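Local coordinates for protein lipase (Pelosinus fermentans, PDB 5AH0) that probably hydrolyses lipid esters as a zinc-containing lipase of the alpha/beta-hydrolase clan, and also cleaves the polyester poly(butylene adipate-co-terephthalate), at residues W15-V20 / A43-V48; V111-G116 / D359-G364; I172-D177 / Y288-F293; L239-A244 / G303-D308; S322-K327 / D332-Y337. All blocks are in the same frame, centred on the assembly; numbering follows the deposited sequence.

Following the chain from the N terminus, contact 1 closes a short loop by bringing the segment after strand 6-9 against strand 43-46. Only after it has closed does contact 2 open, and its span, from the end of strand 108-113 to the loop 359-364, encloses contacts 3, 4 and 5. Contacts 3 and 4 cross, their segments alternating along the chain, and they tie helices 173-190 and 241-250 to helix 288-294 and the loop beyond it. Contact 5 then follows in series at strand 334-336. Three packing touches join neighbours: Trp15 with Ile363, Met115 with Leu239, and Phe175 with Leu239. Contacts 1, 2 and 5 reach the same parallel sheet.

Contact 1: W15-V20 / A43-V48; sequences WGRNEV and AYTATV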
# COMPACT_ATOMS: atom_id res chain seq x y z
N TRP A 15 2.85 -8.68 2.03
CA TRP A 15 3.90 -9.39 2.78
C TRP A 15 5.29 -9.26 2.13
O TRP A 15 5.40 -9.01 0.93
CB TRP A 15 3.53 -10.87 2.92
CG TRP A 15 3.41 -11.57 1.61
CD1 TRP A 15 4.39 -12.27 0.95
CD2 TRP A 15 2.24 -11.65 0.78
NE1 TRP A 15 3.90 -12.77 -0.24
CE2 TRP A 15 2.58 -12.42 -0.36
CE3 TRP A 15 0.94 -11.16 0.90
CZ2 TRP A 15 1.66 -12.69 -1.37
CZ3 TRP A 15 0.04 -11.42 -0.11
CH2 TRP A 15 0.40 -12.18 -1.23
N GLY A 16 6.34 -9.43 2.93
CA GLY A 16 7.70 -9.24 2.46
C GLY A 16 8.33 -10.52 1.93
O GLY A 16 7.80 -11.61 2.12
N ARG A 17 9.49 -10.38 1.28
CA ARG A 17 10.12 -11.47 0.55
C ARG A 17 10.57 -12.61 1.46
O ARG A 17 10.75 -13.74 1.01
CB ARG A 17 11.32 -10.93 -0.24
CG ARG A 17 10.97 -9.76 -1.16
CD ARG A 17 12.22 -9.08 -1.74
NE ARG A 17 13.16 -10.03 -2.33
CZ ARG A 17 13.02 -10.60 -3.53
NH1 ARG A 17 11.97 -10.33 -4.30
NH2 ARG A 17 13.94 -11.45 -3.96
N ASN A 18 10.76 -12.30 2.74
CA ASN A 18 11.18 -13.30 3.71
C ASN A 18 9.98 -14.00 4.34
O ASN A 18 10.12 -14.78 5.28
CB ASN A 18 12.03 -12.64 4.79
CG ASN A 18 13.30 -12.03 4.23
OD1 ASN A 18 13.90 -12.57 3.28
ND2 ASN A 18 13.72 -10.90 4.79
N GLU A 19 8.79 -13.69 3.83
CA GLU A 19 7.55 -14.28 4.29
C GLU A 19 6.86 -15.03 3.17
O GLU A 19 7.15 -14.78 1.99
CB GLU A 19 6.61 -13.19 4.82
CG GLU A 19 7.08 -12.49 6.08
CD GLU A 19 6.27 -11.24 6.37
OE1 GLU A 19 6.12 -10.39 5.47
OE2 GLU A 19 5.78 -11.10 7.52
N VAL A 20 5.96 -15.94 3.53
CA VAL A 20 5.16 -16.69 2.56
C VAL A 20 6.06 -17.27 1.49
O VAL A 20 6.03 -16.85 0.33
CB VAL A 20 4.09 -15.80 1.89
CG1 VAL A 20 3.13 -16.64 1.06
CG2 VAL A 20 3.31 -15.03 2.95
N ALA A 43 15.38 -2.53 -9.12
CA ALA A 43 14.16 -2.48 -8.32
C ALA A 43 14.41 -3.07 -6.95
O ALA A 43 15.11 -4.07 -6.81
CB ALA A 43 13.03 -3.20 -8.99
N TYR A 44 13.83 -2.43 -5.95
CA TYR A 44 13.93 -2.85 -4.57
C TYR A 44 12.54 -3.12 -4.03
O TYR A 44 11.56 -2.62 -4.58
CB TYR A 44 14.62 -1.78 -3.73
CG TYR A 44 16.02 -1.45 -4.17
CD1 TYR A 44 17.05 -2.37 -4.02
CD2 TYR A 44 16.32 -0.22 -4.74
CE1 TYR A 44 18.34 -2.07 -4.41
CE2 TYR A 44 17.62 0.09 -5.14
CZ TYR A 44 18.63 -0.83 -4.98
OH TYR A 44 19.92 -0.54 -5.38
N THR A 45 12.45 -3.91 -2.97
CA THR A 45 11.15 -4.24 -2.38
C THR A 45 11.13 -3.84 -0.92
O THR A 45 11.93 -4.32 -0.11
CB THR A 45 10.81 -5.74 -2.52
OG1 THR A 45 10.73 -6.08 -3.91
CG2 THR A 45 9.48 -6.04 -1.89
N ALA A 46 10.22 -2.92 -0.60
CA ALA A 46 10.04 -2.44 0.76
C ALA A 46 8.94 -3.24 1.45
O ALA A 46 8.04 -3.74 0.80
CB ALA A 46 9.72 -0.97 0.78
N THR A 47 9.03 -3.34 2.77
CA THR A 47 8.02 -4.06 3.54
C THR A 47 7.50 -3.18 4.68
O THR A 47 8.27 -2.60 5.43
CB THR A 47 8.59 -5.35 4.13
OG1 THR A 47 8.93 -6.25 3.07
CG2 THR A 47 7.57 -6.02 5.04
N VAL A 48 6.18 -3.08 4.79
CA VAL A 48 5.57 -2.31 5.85
C VAL A 48 4.45 -3.12 6.49
O VAL A 48 4.13 -4.22 6.03
CB VAL A 48 5.02 -0.97 5.34
CG1 VAL A 48 6.15 -0.13 4.74
CG2 VAL A 48 3.93 -1.20 4.30
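Gly16 and Thr47 mark the nearest backbone approach, their CA atoms 5.3 Å apart, where segment 15-20 folds into a type I beta turn from Gly16 to Glu19. The turn is closed by the backbone bond from Glu19 N to Gly16 O (2.9 Å), and a second link comes from the Glu19 side chain, which reaches back to take the Gly16 N-H on OE1. That bond, from Gly16 N to Glu19 OE1, measures 2.7 Å, is almost straight at 169°, and meets the oxygen end-on. Against this doubly tied corner sits Thr47: its OG1, placed beside its own backbone N by a chi1 of -65°, lies 3.3 Å from Gly16 CA, while its CG2 approaches the same carbon at 4.1 Å.

One residue further along, the aliphatic part of Arg17 crosses the Thr45 side chain at about a right angle, with Arg17 CD 3.7 Å from Thr45 CB. The Arg17 chain then bends at chi3 (50°), and the guanidinium finds its main partner in Asp31 through a salt bridge from NH1. Thr45 OG1 is hydrogen-bonded to Glu33 of helix 32-38. The turn therefore packs on the outer strand of a beta-alpha-beta unit, strand 6-9, helix 32-38 and parallel strand 43-46, within an alpha/beta-hydrolase fold.

Contact 2: V111-G116 / D359-G364; sequences VAHSMG and DACGIG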
# COMPACT_ATOMS: atom_id res chain seq x y z
N VAL A 111 6.59 2.75 -6.78
CA VAL A 111 5.51 2.00 -7.42
C VAL A 111 4.78 1.24 -6.33
O VAL A 111 5.37 0.43 -5.60
CB VAL A 111 6.04 1.02 -8.50
CG1 VAL A 111 4.91 0.20 -9.07
CG2 VAL A 111 6.76 1.78 -9.62
N ALA A 112 3.49 1.52 -6.21
CA ALA A 112 2.70 1.02 -5.11
C ALA A 112 1.43 0.37 -5.60
O ALA A 112 0.85 0.77 -6.60
CB ALA A 112 2.37 2.14 -4.15
N HIS A 113 1.00 -0.64 -4.85
CA HIS A 113 -0.23 -1.36 -5.11
C HIS A 113 -1.13 -1.19 -3.91
O HIS A 113 -0.67 -1.18 -2.77
CB HIS A 113 0.07 -2.83 -5.37
CG HIS A 113 -1.15 -3.69 -5.54
ND1 HIS A 113 -1.53 -4.63 -4.61
CD2 HIS A 113 -2.05 -3.78 -6.55
CE1 HIS A 113 -2.61 -5.26 -5.03
NE2 HIS A 113 -2.96 -4.75 -6.20
N SER A 114 -2.43 -1.06 -4.17
CA SER A 114 -3.43 -1.04 -3.12
C SER A 114 -3.12 0.06 -2.09
O SER A 114 -2.77 1.18 -2.48
CB SER A 114 -3.51 -2.42 -2.47
OG SER A 114 -4.47 -2.45 -1.44
N MET A 115 -3.22 -0.26 -0.80
CA MET A 115 -3.02 0.73 0.27
C MET A 115 -1.66 1.42 0.21
O MET A 115 -1.46 2.52 0.74
CB MET A 115 -3.21 0.08 1.63
CG MET A 115 -3.28 1.07 2.79
SD MET A 115 -3.30 0.30 4.41
CE MET A 115 -3.37 1.76 5.46
N GLY A 116 -0.70 0.77 -0.45
CA GLY A 116 0.61 1.34 -0.64
C GLY A 116 0.49 2.66 -1.38
O GLY A 116 1.32 3.56 -1.21
N ASP A 359 -4.62 -9.84 -9.19
CA ASP A 359 -4.13 -9.86 -10.56
C ASP A 359 -3.09 -8.75 -10.72
O ASP A 359 -2.05 -8.93 -11.36
CB ASP A 359 -5.26 -9.63 -11.59
CG ASP A 359 -6.10 -10.89 -11.89
OD1 ASP A 359 -5.60 -12.03 -11.75
OD2 ASP A 359 -7.29 -10.72 -12.30
N ALA A 360 -3.38 -7.61 -10.10
CA ALA A 360 -2.66 -6.38 -10.37
C ALA A 360 -1.23 -6.43 -9.89
O ALA A 360 -0.37 -5.74 -10.44
CB ALA A 360 -3.39 -5.19 -9.75
N CYS A 361 -0.97 -7.24 -8.87
CA CYS A 361 0.41 -7.39 -8.39
C CYS A 361 0.98 -8.74 -8.83
O CYS A 361 2.05 -9.13 -8.40
CB CYS A 361 0.50 -7.22 -6.87
SG CYS A 361 -0.42 -8.43 -5.85
N GLY A 362 0.25 -9.47 -9.67
CA GLY A 362 0.84 -10.60 -10.36
C GLY A 362 0.35 -11.99 -10.01
O GLY A 362 0.93 -12.99 -10.43
N ILE A 363 -0.73 -12.06 -9.25
CA ILE A 363 -1.27 -13.32 -8.77
C ILE A 363 -2.71 -13.50 -9.26
O ILE A 363 -3.61 -12.75 -8.88
CB ILE A 363 -1.24 -13.35 -7.23
CG1 ILE A 363 0.20 -13.14 -6.75
CG2 ILE A 363 -1.79 -14.65 -6.71
CD1 ILE A 363 0.28 -12.67 -5.29
N GLY A 364 -2.94 -14.48 -10.12
CA GLY A 364 -4.30 -14.74 -10.56
C GLY A 364 -4.43 -15.16 -12.00
O GLY A 364 -3.44 -15.26 -12.73
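His113 meets Ala360 and Cys361 at the sharp turn that follows strand 108-113, a place consistent with the nucleophile elbow of alpha/beta hydrolases. The imidazole is sandwiched: Cys361 CB stands over the centre of one face, 4.0 Å from the ring centroid and only 9° off the normal, a CH-pi contact, whereas Ser114 CB lies toward the rim of the opposite face. Cys361 SG is placed more obliquely, 4.3 Å from the centroid of the His113 ring and 29° off its normal. Ala360 adds a third contact, its CB 3.6 Å from His113 NE2, again at an oblique position. The ring reaches loop 359-364 because CG is turned anti to the backbone N (chi1 175°), which carries the ring toward Ala360 and Cys361.

In the next shell, Tyr25 OH is hydrogen-bonded to His113 ND1, while Tyr25 also touches Cys361, so one residue braces both sides of the contact. The His357 ring meets that of His113 too, and its NE2 is hydrogen-bonded to Ser114 OG, consistent with the serine-histidine pairing of alpha/beta hydrolases. Ser114 itself lies in a type II' turn from His113 to Gly116, closed by Gly116 N to His113 O at 3.0 Å. The partner loop is pinned likewise by a backbone bond from Gly362 N to Asp359 O, 2.9 Å long.

Contact 3: I172-D177 / Y288-F293; sequences INIFGD and YPFGRF
Ile174 carries this helix-to-helix contact, reaching both Phe290 and Phe293, and its atoms can be followed outward one by one. From CB, the CG1 branch leaves anti to the backbone N (chi1 -167°), a direction that aims it across at the facing helix. CG1 arrives at the edge of the Phe290 ring, in its plane, with Phe290 CE1 3.8 Å away. The shorter branch, CG2, comes no nearer than 4.1 Å to Phe293 CE2. At the tip, CD1 rides over one face of Phe293, offset toward the rim on the side where the ring is attached. Its nearest atom there is Phe293 CG at 3.6 Å, and a CH-pi contact is supported by a distance of 3.9 Å from Ile174 CD1 to the Phe293 ring centroid, 23° off the normal.

The helix axes, taken over residues 173-177 and 288-293, run nearly antiparallel at 160° and approach to 11.7 Å at their closest, a spacing bridged by these long side chains. Both helices follow strands of the central sheet, 153-159 and 258-265, in the region where alpha/beta-hydrolase lipases commonly carry cap or lid elements; such a role here is inferred.

One turn after Ile174, Asp177 approaches the far end of the Phe290 ring: OD2 lies near the ring plane, 3.1 Å from Phe290 CZ, where the partly positive ring hydrogens would probably suit a carboxylate oxygen. Phe178 packs edge-to-face with Phe290.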
# COMPACT_ATOMS: atom_id res chain seq x y z
N ILE A 172 -16.71 -2.51 8.42
CA ILE A 172 -16.08 -2.83 9.71
C ILE A 172 -15.81 -4.32 9.94
O ILE A 172 -14.66 -4.74 10.02
CB ILE A 172 -16.92 -2.31 10.88
CG1 ILE A 172 -17.04 -0.79 10.78
CG2 ILE A 172 -16.28 -2.71 12.20
CD1 ILE A 172 -17.93 -0.16 11.84
N ASN A 173 -16.86 -5.12 10.05
CA ASN A 173 -16.69 -6.53 10.36
C ASN A 173 -16.09 -7.33 9.21
O ASN A 173 -15.41 -8.33 9.41
CB ASN A 173 -18.02 -7.15 10.76
CG ASN A 173 -18.16 -7.29 12.24
OD1 ASN A 173 -17.17 -7.24 12.98
ND2 ASN A 173 -19.39 -7.47 12.71
N ILE A 174 -16.34 -6.89 7.99
CA ILE A 174 -15.90 -7.66 6.84
C ILE A 174 -14.41 -7.40 6.56
O ILE A 174 -13.73 -8.21 5.94
CB ILE A 174 -16.76 -7.36 5.61
CG1 ILE A 174 -16.51 -8.40 4.52
CG2 ILE A 174 -16.52 -5.94 5.13
CD1 ILE A 174 -17.62 -8.51 3.52
N PHE A 175 -13.91 -6.28 7.07
CA PHE A 175 -12.48 -5.99 7.04
C PHE A 175 -11.67 -7.09 7.72
O PHE A 175 -10.68 -7.56 7.19
CB PHE A 175 -12.22 -4.64 7.73
CG PHE A 175 -10.77 -4.39 8.04
CD1 PHE A 175 -10.21 -4.85 9.23
CD2 PHE A 175 -9.97 -3.67 7.17
CE1 PHE A 175 -8.90 -4.62 9.53
CE2 PHE A 175 -8.64 -3.43 7.46
CZ PHE A 175 -8.10 -3.90 8.64
N GLY A 176 -12.08 -7.48 8.92
CA GLY A 176 -11.42 -8.56 9.64
C GLY A 176 -11.64 -9.92 9.00
O GLY A 176 -10.79 -10.81 9.08
N ASP A 177 -12.80 -10.11 8.37
CA ASP A 177 -13.06 -11.37 7.70
C ASP A 177 -12.12 -11.51 6.52
O ASP A 177 -11.58 -12.59 6.25
CB ASP A 177 -14.50 -11.47 7.23
CG ASP A 177 -14.78 -12.77 6.50
OD1 ASP A 177 -15.04 -13.79 7.18
OD2 ASP A 177 -14.72 -12.79 5.25
N TYR A 288 -14.22 -13.59 -4.39
CA TYR A 288 -15.60 -13.71 -4.85
C TYR A 288 -16.63 -13.09 -3.89
O TYR A 288 -17.44 -12.26 -4.30
CB TYR A 288 -15.95 -15.17 -5.14
CG TYR A 288 -17.41 -15.35 -5.50
CD1 TYR A 288 -17.89 -14.96 -6.75
CD2 TYR A 288 -18.32 -15.88 -4.59
CE1 TYR A 288 -19.24 -15.10 -7.09
CE2 TYR A 288 -19.67 -16.04 -4.92
CZ TYR A 288 -20.12 -15.65 -6.17
OH TYR A 288 -21.45 -15.79 -6.49
N PRO A 289 -16.62 -13.48 -2.60
CA PRO A 289 -17.65 -12.87 -1.75
C PRO A 289 -17.39 -11.38 -1.50
O PRO A 289 -18.34 -10.62 -1.33
CB PRO A 289 -17.54 -13.67 -0.45
CG PRO A 289 -16.10 -14.08 -0.40
CD PRO A 289 -15.73 -14.38 -1.84
N PHE A 290 -16.13 -10.97 -1.46
CA PHE A 290 -15.83 -9.57 -1.18
C PHE A 290 -16.22 -8.65 -2.35
O PHE A 290 -16.80 -7.59 -2.13
CB PHE A 290 -14.35 -9.44 -0.80
CG PHE A 290 -13.99 -10.29 0.38
CD1 PHE A 290 -14.50 -9.99 1.64
CD2 PHE A 290 -13.25 -11.45 0.23
CE1 PHE A 290 -14.22 -10.79 2.72
CE2 PHE A 290 -12.97 -12.26 1.32
CZ PHE A 290 -13.45 -11.93 2.56
N GLY A 291 -15.92 -9.08 -3.57
CA GLY A 291 -16.40 -8.40 -4.77
C GLY A 291 -17.91 -8.23 -4.78
O GLY A 291 -18.41 -7.16 -5.14
N ARG A 292 -18.65 -9.28 -4.41
CA ARG A 292 -20.11 -9.20 -4.40
C ARG A 292 -20.60 -8.29 -3.28
O ARG A 292 -21.55 -7.53 -3.47
CB ARG A 292 -20.74 -10.59 -4.27
CG ARG A 292 -20.62 -11.41 -5.55
CD ARG A 292 -21.42 -12.69 -5.55
NE ARG A 292 -22.78 -12.54 -6.06
CZ ARG A 292 -23.86 -12.54 -5.28
NH1 ARG A 292 -23.71 -12.67 -3.96
NH2 ARG A 292 -25.06 -12.40 -5.82
N PHE A 293 -19.94 -8.36 -2.13
CA PHE A 293 -20.31 -7.48 -1.04
C PHE A 293 -20.15 -6.02 -1.45
O PHE A 293 -21.06 -5.23 -1.27
CB PHE A 293 -19.50 -7.74 0.23
CG PHE A 293 -19.79 -6.74 1.32
CD1 PHE A 293 -20.88 -6.91 2.16
CD2 PHE A 293 -19.00 -5.60 1.46
CE1 PHE A 293 -21.17 -5.97 3.15
CE2 PHE A 293 -19.28 -4.65 2.45
CZ PHE A 293 -20.37 -4.84 3.30

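Contact 4: L239-A244 / G303-D308; sequences LSTDGA and GRVIID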
# COMPACT_ATOMS: atom_id res chain seq x y z
N LEU A 239 -8.38 2.95 5.53
CA LEU A 239 -8.92 2.37 4.31
C LEU A 239 -10.36 2.76 4.06
O LEU A 239 -10.85 2.66 2.93
CB LEU A 239 -8.80 0.84 4.36
CG LEU A 239 -7.38 0.33 4.18
CD1 LEU A 239 -7.31 -1.17 4.37
CD2 LEU A 239 -6.88 0.72 2.80
N SER A 240 -11.05 3.20 5.10
CA SER A 240 -12.45 3.57 4.97
C SER A 240 -12.62 4.87 4.20
O SER A 240 -11.68 5.66 4.07
CB SER A 240 -13.11 3.70 6.35
OG SER A 240 -12.57 4.78 7.08
N THR A 241 -13.83 5.09 3.71
CA THR A 241 -14.18 6.33 3.04
C THR A 241 -14.02 7.50 4.01
O THR A 241 -13.66 8.61 3.61
CB THR A 241 -15.62 6.28 2.53
OG1 THR A 241 -16.50 5.98 3.63
CG2 THR A 241 -15.76 5.18 1.49
N ASP A 242 -14.26 7.22 5.28
CA ASP A 242 -14.19 8.22 6.33
C ASP A 242 -12.76 8.64 6.62
O ASP A 242 -12.47 9.83 6.74
CB ASP A 242 -14.82 7.68 7.61
CG ASP A 242 -16.17 7.05 7.37
OD1 ASP A 242 -17.05 7.73 6.77
OD2 ASP A 242 -16.34 5.87 7.73
N GLY A 243 -11.87 7.67 6.72
CA GLY A 243 -10.48 7.96 7.01
C GLY A 243 -9.66 8.46 5.84
O GLY A 243 -8.77 9.30 6.00
N ALA A 244 -9.96 7.96 4.64
CA ALA A 244 -9.20 8.36 3.46
C ALA A 244 -9.44 9.84 3.20
O ALA A 244 -8.52 10.61 2.90
CB ALA A 244 -9.60 7.52 2.26
N GLY A 303 -23.23 13.20 6.85
CA GLY A 303 -21.94 13.29 7.50
C GLY A 303 -20.89 12.34 6.94
O GLY A 303 -19.70 12.56 7.11
N ARG A 304 -21.33 11.27 6.28
CA ARG A 304 -20.39 10.34 5.66
C ARG A 304 -20.46 10.43 4.14
O ARG A 304 -21.44 10.93 3.59
CB ARG A 304 -20.67 8.90 6.11
CG ARG A 304 -20.32 8.62 7.56
CD ARG A 304 -20.67 7.19 7.93
NE ARG A 304 -19.52 6.29 7.85
CZ ARG A 304 -19.62 4.97 7.77
NH1 ARG A 304 -20.81 4.40 7.74
NH2 ARG A 304 -18.52 4.21 7.70
N VAL A 305 -19.43 9.93 3.47
CA VAL A 305 -19.39 9.87 2.01
C VAL A 305 -20.60 9.09 1.50
O VAL A 305 -20.85 7.97 1.94
CB VAL A 305 -18.10 9.22 1.51
CG1 VAL A 305 -18.10 9.07 -0.01
CG2 VAL A 305 -16.89 10.02 1.99
N ILE A 306 -21.35 9.69 0.58
CA ILE A 306 -22.54 9.03 0.05
C ILE A 306 -22.12 7.97 -0.95
O ILE A 306 -21.34 8.24 -1.87
CB ILE A 306 -23.54 10.02 -0.60
CG1 ILE A 306 -24.49 10.62 0.43
CG2 ILE A 306 -24.39 9.30 -1.64
CD1 ILE A 306 -23.85 11.50 1.49
N ILE A 307 -22.61 6.75 -0.75
CA ILE A 307 -22.20 5.61 -1.55
C ILE A 307 -23.34 5.08 -2.41
O ILE A 307 -24.27 4.43 -1.94
CB ILE A 307 -21.64 4.52 -0.65
CG1 ILE A 307 -20.35 5.05 -0.02
CG2 ILE A 307 -21.38 3.23 -1.44
CD1 ILE A 307 -19.91 4.27 1.15
N ASP A 308 -23.22 5.36 -3.70
CA ASP A 308 -24.26 5.13 -4.69
C ASP A 308 -23.80 4.15 -5.74
O ASP A 308 -22.72 3.57 -5.64
CB ASP A 308 -24.63 6.45 -5.35
CG ASP A 308 -23.49 6.99 -6.19
OD1 ASP A 308 -22.57 7.60 -5.60
OD2 ASP A 308 -23.50 6.80 -7.42
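The Asp242 carboxylate and the Arg304 guanidinium, the two flat groups here, meet edge to edge, their planes 31° apart. Arg304 presents the side bearing NE and NH2, giving one nitrogen to each oxygen of a two-pronged salt bridge. The stronger prong runs from Arg304 NH2 to Asp242 OD2: it is 2.7 Å long, nearly straight at 161°, lies in the guanidinium plane and uses the syn lone pair. The other, from Arg304 NE to Asp242 OD1, is 3.1 Å long and more bent, tilted out of both planes, as the twist between the groups would lead one to expect. A bend at chi3 (97°) in the arginine chain turns the head group to bring this side forward, and Arg304 CG is left 3.5 Å from Asp242 OD1.

Asp242 stands in the first turn of helix 241-250, whose start bears an N-cap: Ser240 OG accepts from Gly243 N at 3.0 Å. A carboxylate so near the N-terminal end of a helix would probably be favoured by the positive end of the helix dipole. Through this corner the helix is fastened to the irregular chain 303-308, which precedes strand 334-336 of the sheet.

Beside the charged pair lie van der Waals contacts. Thr241 CB and Val305 CB are 4.0 Å apart, while Val305 CG2 lies 3.9 Å from Thr241 O. Further along the segment, Ile307 CD1 makes a looser approach to Thr241 CG2, at 4.3 Å. The hydroxyl of Thr241 is engaged by Asp170 of helix 167-170, which also touches Ile307.

Contact 5: S322-K327 / D332-Y337; sequences SQNGPK and DKIVNY
Ile334 packs its side chain on the loop 322-327 from an edge strand of the parallel sheet, strand 334-336, which pairs with strand 346-348 in this alpha/beta-hydrolase fold. The isoleucine contributes the greatest buried area of the contact, and its two branches divide the work. Ile334 CG2 rests 3.8 Å from Asn324 O. The other branch is extended (chi2 177°) and drives Ile334 CD1 into the bend of the loop, where Gly325 CA is 3.6 Å away and Pro326 O 3.9 Å. The aliphatic stem of Lys327 crosses this branch at about a right angle, Lys327 CD standing 3.5 Å from Ile334 CD1.

Pro326 and Asp332 form the second pairing, close to the short link between the two segments. Here contact is by the pyrrolidine ring and the carboxylate, with Asp332 CB 4.0 Å from Pro326 CG. The carboxylate is held by partners beyond the segments: OD1 is hydrogen-bonded to Ala253 N and OD2 to Trp346 NE1, and Trp346 also packs on Pro326 and Ile334. Fixed in this way, Asp332 OD2 comes within 3.1 Å of Pro326 CG.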
# COMPACT_ATOMS: atom_id res chain seq x y z
N SER A 322 -12.50 4.86 -6.78
CA SER A 322 -11.63 5.45 -5.78
C SER A 322 -10.15 5.50 -6.20
O SER A 322 -9.31 6.07 -5.48
CB SER A 322 -11.77 4.67 -4.46
OG SER A 322 -10.88 5.14 -3.47
N GLN A 323 -9.83 4.94 -7.38
CA GLN A 323 -8.44 4.60 -7.72
C GLN A 323 -7.73 5.54 -8.70
O GLN A 323 -6.52 5.45 -8.86
CB GLN A 323 -8.38 3.20 -8.32
CG GLN A 323 -8.99 2.06 -7.49
CD GLN A 323 -8.89 0.74 -8.23
OE1 GLN A 323 -8.14 0.64 -9.20
NE2 GLN A 323 -9.67 -0.24 -7.83
N ASN A 324 -8.45 6.43 -9.38
CA ASN A 324 -7.78 7.30 -10.35
C ASN A 324 -7.01 8.41 -9.66
O ASN A 324 -6.18 9.08 -10.27
CB ASN A 324 -8.76 7.89 -11.36
CG ASN A 324 -9.87 8.69 -10.70
OD1 ASN A 324 -9.92 8.84 -9.48
ND2 ASN A 324 -10.75 9.23 -11.53
N GLY A 325 -7.31 8.63 -8.38
CA GLY A 325 -6.65 9.67 -7.62
C GLY A 325 -7.54 10.14 -6.49
O GLY A 325 -8.74 9.87 -6.50
N PRO A 326 -6.96 10.84 -5.50
CA PRO A 326 -7.73 11.35 -4.37
C PRO A 326 -8.63 12.49 -4.82
O PRO A 326 -8.12 13.48 -5.35
CB PRO A 326 -6.66 11.83 -3.39
CG PRO A 326 -5.48 12.12 -4.24
CD PRO A 326 -5.53 11.18 -5.40
N LYS A 327 -9.93 12.35 -4.61
CA LYS A 327 -10.90 13.37 -5.00
C LYS A 327 -11.59 13.99 -3.81
O LYS A 327 -11.78 15.21 -3.75
CB LYS A 327 -11.95 12.78 -5.95
CG LYS A 327 -11.53 12.69 -7.39
CD LYS A 327 -11.27 11.26 -7.77
CE LYS A 327 -12.49 10.42 -7.57
NZ LYS A 327 -12.12 9.00 -7.76
N ASP A 332 -6.18 17.82 -5.37
CA ASP A 332 -5.32 17.20 -6.37
C ASP A 332 -5.95 17.25 -7.75
O ASP A 332 -7.13 16.95 -7.91
CB ASP A 332 -5.02 15.74 -5.99
CG ASP A 332 -3.98 15.61 -4.88
OD1 ASP A 332 -3.64 16.65 -4.27
OD2 ASP A 332 -3.51 14.48 -4.63
N LYS A 333 -5.17 17.63 -8.76
CA LYS A 333 -5.68 17.64 -10.12
C LYS A 333 -5.54 16.26 -10.75
O LYS A 333 -4.47 15.67 -10.75
CB LYS A 333 -4.97 18.69 -10.99
CG LYS A 333 -5.33 20.13 -10.66
CD LYS A 333 -4.60 21.10 -11.58
CE LYS A 333 -4.99 22.55 -11.29
NZ LYS A 333 -4.22 23.53 -12.12
N ILE A 334 -6.64 15.75 -11.29
CA ILE A 334 -6.59 14.45 -11.94
C ILE A 334 -6.83 14.62 -13.43
O ILE A 334 -7.79 15.26 -13.84
CB ILE A 334 -7.61 13.49 -11.33
CG1 ILE A 334 -7.35 13.35 -9.84
CG2 ILE A 334 -7.54 12.12 -12.01
CD1 ILE A 334 -8.33 12.48 -9.14
N VAL A 335 -5.95 14.03 -14.22
CA VAL A 335 -5.91 14.23 -15.66
C VAL A 335 -5.90 12.90 -16.42
O VAL A 335 -5.31 11.92 -15.95
CB VAL A 335 -4.66 15.06 -16.04
CG1 VAL A 335 -4.38 15.03 -17.53
CG2 VAL A 335 -4.79 16.48 -15.51
N ASN A 336 -6.56 12.85 -17.57
CA ASN A 336 -6.41 11.72 -18.48
C ASN A 336 -5.04 11.72 -19.17
O ASN A 336 -4.66 12.71 -19.79
CB ASN A 336 -7.52 11.73 -19.53
CG ASN A 336 -8.81 11.13 -19.03
OD1 ASN A 336 -8.81 10.29 -18.13
ND2 ASN A 336 -9.92 11.54 -19.63
N TYR A 337 -4.32 10.61 -19.06
CA TYR A 337 -2.98 10.49 -19.64
C TYR A 337 -3.02 10.52 -21.17
O TYR A 337 -3.57 9.62 -21.79
CB TYR A 337 -2.29 9.21 -19.16
CG TYR A 337 -0.95 8.96 -19.81
CD1 TYR A 337 0.12 9.80 -19.57
CD2 TYR A 337 -0.75 7.86 -20.63
CE1 TYR A 337 1.36 9.57 -20.15
CE2 TYR A 337 0.48 7.61 -21.21
CZ TYR A 337 1.53 8.47 -20.96
OH TYR A 337 2.76 8.24 -21.54